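Local atomic coordinates of coenzyme A transferase (Yersinia pestis, PDB entry 3QLI), a protein that probably transfers coenzyme A between acyl-CoA thioesters and carboxylates such as acetate, and is a potential virulence factor. Residues 284-296 with 311-325. Residues are numbered along the deposited sequence; the frame is centred on the assembly and turned at random.
Sequences KTLDRGRSVFTFA and AIFSRPVDYVNDPHI
Ser-291 and Ile-312 run side by side in a short, weakly bonded parallel pair of strands, where Ser-291 N donates to Ala-311 O (2.8 Å), Phe-313 N to Ser-291 O and Arg-315 N to Phe-293 O. At the far end Thr-294 OG1 donates in the carbonyl plane to Arg-315 O (2.7 Å), a short hydroxyl carrying the pairing on as the chain turns into helix 317-320. The link contains helix 300-306, making a beta-alpha-beta crossover between the strands. Beside the strands, Asp-287 joins two arginines and a tyrosine. Its OD1 takes Arg-315 NH1 (2.8 Å) on the syn lone pair and Arg-290 NH2 (2.7 Å) on the anti side, while OD2 accepts from Tyr-319 OH (2.6 Å). The shared carboxylate probably balances both arginine charges; Arg-315 also bridges to Glu-190. Arg-290 lays its guanidinium flat on Phe-313, planes 7° apart, a cation-pi stack; with CG of Phe-313 trans to N (chi1 -166°), the ring runs alongside the extended arginine chain. On the other face, Ser-314 CB lies over the Phe-293 ring, a small CH-pi partner whose OG hydrogen-bonds Asn-163. Asn-321 ND2 hydrogen-bonds Glu-264, seen covalently linked to CoA in this protein, though none is bound here.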
loop_
_atom_site.group_PDB
_atom_site.type_symbol
_atom_site.label_atom_id
_atom_site.label_comp_id
_atom_site.label_asym_id
_atom_site.label_seq_id
_atom_site.Cartn_x
_atom_site.Cartn_y
_atom_site.Cartn_z
ATOM N N LYS A 284 1.515 -12.000 -22.421
ATOM C CA LYS A 284 0.793 -11.000 -21.635
ATOM C C LYS A 284 -0.705 -11.030 -21.895
ATOM O O LYS A 284 -1.170 -11.395 -22.983
ATOM C CB LYS A 284 1.324 -9.580 -21.889
ATOM C CG LYS A 284 2.781 -9.370 -21.481
ATOM C CD LYS A 284 3.071 -7.891 -21.112
ATOM C CE LYS A 284 2.791 -6.957 -22.261
ATOM N NZ LYS A 284 3.157 -5.528 -21.979
ATOM N N THR A 285 -1.459 -10.629 -20.879
ATOM C CA THR A 285 -2.896 -10.449 -21.008
ATOM C C THR A 285 -3.213 -9.035 -21.511
ATOM O O THR A 285 -4.070 -8.846 -22.374
ATOM C CB THR A 285 -3.589 -10.712 -19.662
ATOM O OG1 THR A 285 -3.429 -12.090 -19.326
ATOM C CG2 THR A 285 -5.084 -10.347 -19.715
ATOM N N LEU A 286 -2.521 -8.039 -20.972
ATOM C CA LEU A 286 -2.720 -6.670 -21.429
ATOM C C LEU A 286 -1.575 -6.269 -22.341
ATOM O O LEU A 286 -0.452 -6.756 -22.181
ATOM C CB LEU A 286 -2.772 -5.706 -20.236
ATOM C CG LEU A 286 -3.851 -5.986 -19.194
ATOM C CD1 LEU A 286 -3.830 -4.926 -18.058
ATOM C CD2 LEU A 286 -5.220 -6.036 -19.871
ATOM N N ASP A 287 -1.845 -5.366 -23.279
ATOM C CA ASP A 287 -0.796 -4.854 -24.156
ATOM C C ASP A 287 -0.037 -5.985 -24.835
ATOM O O ASP A 287 1.189 -5.949 -24.973
ATOM C CB ASP A 287 0.167 -3.988 -23.356
ATOM C CG ASP A 287 -0.555 -2.928 -22.543
ATOM O OD1 ASP A 287 -1.070 -1.961 -23.141
ATOM O OD2 ASP A 287 -0.621 -3.074 -21.312
ATOM N N ARG A 288 -0.762 -7.014 -25.248
ATOM C CA ARG A 288 -0.080 -8.153 -25.836
ATOM C C ARG A 288 0.722 -7.706 -27.049
ATOM O O ARG A 288 0.254 -6.909 -27.875
ATOM C CB ARG A 288 -1.072 -9.267 -26.196
ATOM C CG ARG A 288 -0.392 -10.528 -26.742
ATOM C CD ARG A 288 -1.394 -11.669 -26.924
ATOM N NE ARG A 288 -0.832 -12.744 -27.740
ATOM C CZ ARG A 288 -1.176 -14.027 -27.634
ATOM N NH1 ARG A 288 -2.081 -14.401 -26.734
ATOM N NH2 ARG A 288 -0.608 -14.938 -28.421
ATOM N N GLY A 289 1.950 -8.193 -27.145
ATOM C CA GLY A 289 2.796 -7.864 -28.276
ATOM C C GLY A 289 3.643 -6.609 -28.104
ATOM O O GLY A 289 4.472 -6.303 -28.955
ATOM N N ARG A 290 3.450 -5.870 -27.016
ATOM C CA ARG A 290 4.199 -4.618 -26.856
ATOM C C ARG A 290 4.801 -4.474 -25.461
ATOM O O ARG A 290 4.195 -4.876 -24.472
ATOM C CB ARG A 290 3.351 -3.397 -27.245
ATOM C CG ARG A 290 2.185 -3.126 -26.334
ATOM C CD ARG A 290 1.164 -2.178 -26.960
ATOM N NE ARG A 290 -0.009 -2.037 -26.089
ATOM C CZ ARG A 290 -1.153 -1.467 -26.452
ATOM N NH1 ARG A 290 -1.298 -0.965 -27.677
ATOM N NH2 ARG A 290 -2.153 -1.405 -25.588
ATOM N N SER A 291 6.017 -3.934 -25.401
ATOM C CA SER A 291 6.692 -3.702 -24.131
ATOM C C SER A 291 6.203 -2.371 -23.567
ATOM O O SER A 291 6.313 -1.332 -24.223
ATOM C CB SER A 291 8.213 -3.657 -24.320
ATOM O OG SER A 291 8.728 -4.915 -24.725
ATOM N N VAL A 292 5.646 -2.413 -22.361
ATOM C CA VAL A 292 5.056 -1.221 -21.733
ATOM C C VAL A 292 5.981 -0.657 -20.663
ATOM O O VAL A 292 6.569 -1.424 -19.877
ATOM C CB VAL A 292 3.672 -1.559 -21.118
ATOM C CG1 VAL A 292 3.184 -0.444 -20.209
ATOM C CG2 VAL A 292 2.656 -1.833 -22.233
ATOM N N PHE A 293 6.122 0.677 -20.646
ATOM C CA PHE A 293 6.938 1.378 -19.653
ATOM C C PHE A 293 6.353 2.778 -19.443
ATOM O O PHE A 293 5.556 3.242 -20.258
ATOM C CB PHE A 293 8.401 1.492 -20.112
ATOM C CG PHE A 293 8.610 2.463 -21.260
ATOM C CD1 PHE A 293 9.144 3.725 -21.034
ATOM C CD2 PHE A 293 8.245 2.112 -22.564
ATOM C CE1 PHE A 293 9.331 4.627 -22.078
ATOM C CE2 PHE A 293 8.426 3.004 -23.623
ATOM C CZ PHE A 293 8.971 4.264 -23.382
ATOM N N THR A 294 6.731 3.447 -18.357
ATOM C CA THR A 294 6.217 4.799 -18.124
ATOM C C THR A 294 7.269 5.909 -18.283
ATOM O O THR A 294 6.926 7.029 -18.645
ATOM C CB THR A 294 5.446 4.926 -16.785
ATOM O OG1 THR A 294 4.471 5.968 -16.904
ATOM C CG2 THR A 294 6.376 5.216 -15.603
ATOM N N PHE A 295 8.536 5.600 -18.028
ATOM C CA PHE A 295 9.626 6.475 -18.472
ATOM C C PHE A 295 10.907 5.651 -18.688
ATOM O O PHE A 295 11.024 4.519 -18.191
ATOM C CB PHE A 295 9.811 7.694 -17.535
ATOM C CG PHE A 295 10.575 7.399 -16.264
ATOM C CD1 PHE A 295 11.909 7.776 -16.142
ATOM C CD2 PHE A 295 9.963 6.764 -15.190
ATOM C CE1 PHE A 295 12.626 7.518 -14.981
ATOM C CE2 PHE A 295 10.668 6.507 -14.017
ATOM C CZ PHE A 295 11.998 6.886 -13.910
ATOM N N ALA A 296 11.842 6.202 -19.461
ATOM C CA ALA A 296 13.044 5.462 -19.847
ATOM C C ALA A 296 14.309 6.201 -19.437
ATOM O O ALA A 296 14.379 7.420 -19.545
ATOM C CB ALA A 296 13.053 5.237 -21.341
ATOM N N ALA A 311 6.977 -2.077 -31.343
ATOM C CA ALA A 311 6.713 -3.030 -30.266
ATOM C C ALA A 311 7.064 -2.489 -28.884
ATOM O O ALA A 311 7.144 -3.245 -27.919
ATOM C CB ALA A 311 7.430 -4.359 -30.517
ATOM N N ILE A 312 7.284 -1.181 -28.791
ATOM C CA ILE A 312 7.504 -0.538 -27.499
ATOM C C ILE A 312 6.416 0.519 -27.363
ATOM O O ILE A 312 6.154 1.276 -28.305
ATOM C CB ILE A 312 8.934 0.071 -27.387
ATOM C CG1 ILE A 312 9.988 -1.036 -27.474
ATOM C CG2 ILE A 312 9.126 0.837 -26.069
ATOM C CD1 ILE A 312 11.425 -0.532 -27.580
ATOM N N PHE A 313 5.750 0.555 -26.212
ATOM C CA PHE A 313 4.569 1.407 -26.078
ATOM C C PHE A 313 4.521 2.034 -24.697
ATOM O O PHE A 313 4.222 1.351 -23.727
ATOM C CB PHE A 313 3.308 0.562 -26.328
ATOM C CG PHE A 313 2.058 1.370 -26.559
ATOM C CD1 PHE A 313 1.837 1.995 -27.776
ATOM C CD2 PHE A 313 1.083 1.458 -25.584
ATOM C CE1 PHE A 313 0.680 2.725 -28.000
ATOM C CE2 PHE A 313 -0.076 2.175 -25.800
ATOM C CZ PHE A 313 -0.279 2.818 -27.008
ATOM N N SER A 314 4.813 3.331 -24.594
ATOM C CA SER A 314 4.763 3.974 -23.287
ATOM C C SER A 314 3.317 4.198 -22.849
ATOM O O SER A 314 2.419 4.437 -23.669
ATOM C CB SER A 314 5.531 5.296 -23.284
ATOM O OG SER A 314 4.858 6.254 -24.068
ATOM N N ARG A 315 3.092 4.107 -21.544
ATOM C CA ARG A 315 1.782 4.419 -20.985
ATOM C C ARG A 315 1.930 5.233 -19.701
ATOM O O ARG A 315 2.988 5.217 -19.066
ATOM C CB ARG A 315 0.974 3.130 -20.776
ATOM C CG ARG A 315 0.778 2.363 -22.094
ATOM C CD ARG A 315 -0.335 1.316 -22.028
ATOM N NE ARG A 315 -1.637 1.918 -21.777
ATOM C CZ ARG A 315 -2.801 1.284 -21.912
ATOM N NH1 ARG A 315 -2.825 0.018 -22.312
ATOM N NH2 ARG A 315 -3.945 1.924 -21.656
ATOM N N PRO A 316 0.884 5.979 -19.326
ATOM C CA PRO A 316 0.983 6.860 -18.153
ATOM C C PRO A 316 1.142 6.096 -16.851
ATOM O O PRO A 316 0.737 4.937 -16.764
ATOM C CB PRO A 316 -0.358 7.616 -18.152
ATOM C CG PRO A 316 -1.258 6.846 -19.080
ATOM C CD PRO A 316 -0.353 6.206 -20.089
ATOM N N VAL A 317 1.700 6.756 -15.840
ATOM C CA VAL A 317 2.090 6.053 -14.618
ATOM C C VAL A 317 0.887 5.542 -13.826
ATOM O O VAL A 317 0.983 4.532 -13.136
ATOM C CB VAL A 317 3.021 6.917 -13.733
ATOM C CG1 VAL A 317 2.289 8.198 -13.268
ATOM C CG2 VAL A 317 3.566 6.098 -12.563
ATOM N N ASP A 318 -0.262 6.204 -13.956
ATOM C CA ASP A 318 -1.439 5.747 -13.221
ATOM C C ASP A 318 -2.017 4.461 -13.822
ATOM O O ASP A 318 -2.856 3.808 -13.207
ATOM C CB ASP A 318 -2.507 6.847 -13.102
ATOM C CG ASP A 318 -2.917 7.433 -14.454
ATOM O OD1 ASP A 318 -2.053 7.706 -15.318
ATOM O OD2 ASP A 318 -4.129 7.639 -14.645
ATOM N N TYR A 319 -1.555 4.095 -15.016
ATOM C CA TYR A 319 -1.849 2.765 -15.579
ATOM C C TYR A 319 -0.742 1.786 -15.216
ATOM O O TYR A 319 -0.976 0.720 -14.630
ATOM C CB TYR A 319 -1.973 2.851 -17.104
ATOM C CG TYR A 319 -2.127 1.519 -17.838
ATOM C CD1 TYR A 319 -3.382 0.959 -18.045
ATOM C CD2 TYR A 319 -1.019 0.837 -18.340
ATOM C CE1 TYR A 319 -3.533 -0.240 -18.715
ATOM C CE2 TYR A 319 -1.165 -0.368 -19.010
ATOM C CZ TYR A 319 -2.429 -0.899 -19.195
ATOM O OH TYR A 319 -2.590 -2.096 -19.874
ATOM N N VAL A 320 0.479 2.151 -15.578
ATOM C CA VAL A 320 1.594 1.225 -15.469
ATOM C C VAL A 320 1.815 0.765 -14.036
ATOM O O VAL A 320 2.078 -0.424 -13.794
ATOM C CB VAL A 320 2.893 1.859 -15.996
ATOM C CG1 VAL A 320 4.091 0.972 -15.670
ATOM C CG2 VAL A 320 2.777 2.127 -17.508
ATOM N N ASN A 321 1.723 1.702 -13.095
ATOM C CA ASN A 321 1.999 1.403 -11.691
ATOM C C ASN A 321 0.739 1.096 -10.874
ATOM O O ASN A 321 0.799 1.070 -9.652
ATOM C CB ASN A 321 2.774 2.556 -11.016
ATOM C CG ASN A 321 4.249 2.546 -11.363
ATOM O OD1 ASN A 321 4.614 2.471 -12.535
ATOM N ND2 ASN A 321 5.114 2.576 -10.338
ATOM N N ASP A 322 -0.394 0.867 -11.533
ATOM C CA ASP A 322 -1.598 0.429 -10.821
ATOM C C ASP A 322 -1.447 -1.063 -10.511
ATOM O O ASP A 322 -1.358 -1.883 -11.424
ATOM C CB ASP A 322 -2.838 0.658 -11.692
ATOM C CG ASP A 322 -4.138 0.272 -10.988
ATOM O OD1 ASP A 322 -4.094 -0.481 -9.984
ATOM O OD2 ASP A 322 -5.204 0.723 -11.455
ATOM N N PRO A 323 -1.409 -1.430 -9.222
ATOM C CA PRO A 323 -1.210 -2.858 -8.937
ATOM C C PRO A 323 -2.277 -3.741 -9.575
ATOM O O PRO A 323 -1.977 -4.885 -9.927
ATOM C CB PRO A 323 -1.306 -2.935 -7.406
ATOM C CG PRO A 323 -0.935 -1.548 -6.933
ATOM C CD PRO A 323 -1.451 -0.607 -7.996
ATOM N N HIS A 324 -3.498 -3.227 -9.726
ATOM C CA HIS A 324 -4.564 -4.016 -10.347
ATOM C C HIS A 324 -4.243 -4.318 -11.798
ATOM O O HIS A 324 -4.511 -5.419 -12.288
ATOM C CB HIS A 324 -5.919 -3.313 -10.267
ATOM C CG HIS A 324 -6.984 -3.999 -11.067
ATOM N ND1 HIS A 324 -7.590 -5.162 -10.649
ATOM C CD2 HIS A 324 -7.526 -3.705 -12.274
ATOM C CE1 HIS A 324 -8.467 -5.550 -11.557
ATOM N NE2 HIS A 324 -8.450 -4.679 -12.550
ATOM N N ILE A 325 -3.656 -3.339 -12.483
ATOM C CA ILE A 325 -3.225 -3.521 -13.869
ATOM C C ILE A 325 -2.026 -4.474 -13.959
ATOM O O ILE A 325 -2.009 -5.409 -14.766
ATOM C CB ILE A 325 -2.840 -2.168 -14.484
ATOM C CG1 ILE A 325 -4.077 -1.270 -14.618
ATOM C CG2 ILE A 325 -2.174 -2.355 -15.839
ATOM C CD1 ILE A 325 -5.162 -1.834 -15.520
HETATM O O HOH W 1 9.065 -5.090 -27.303
#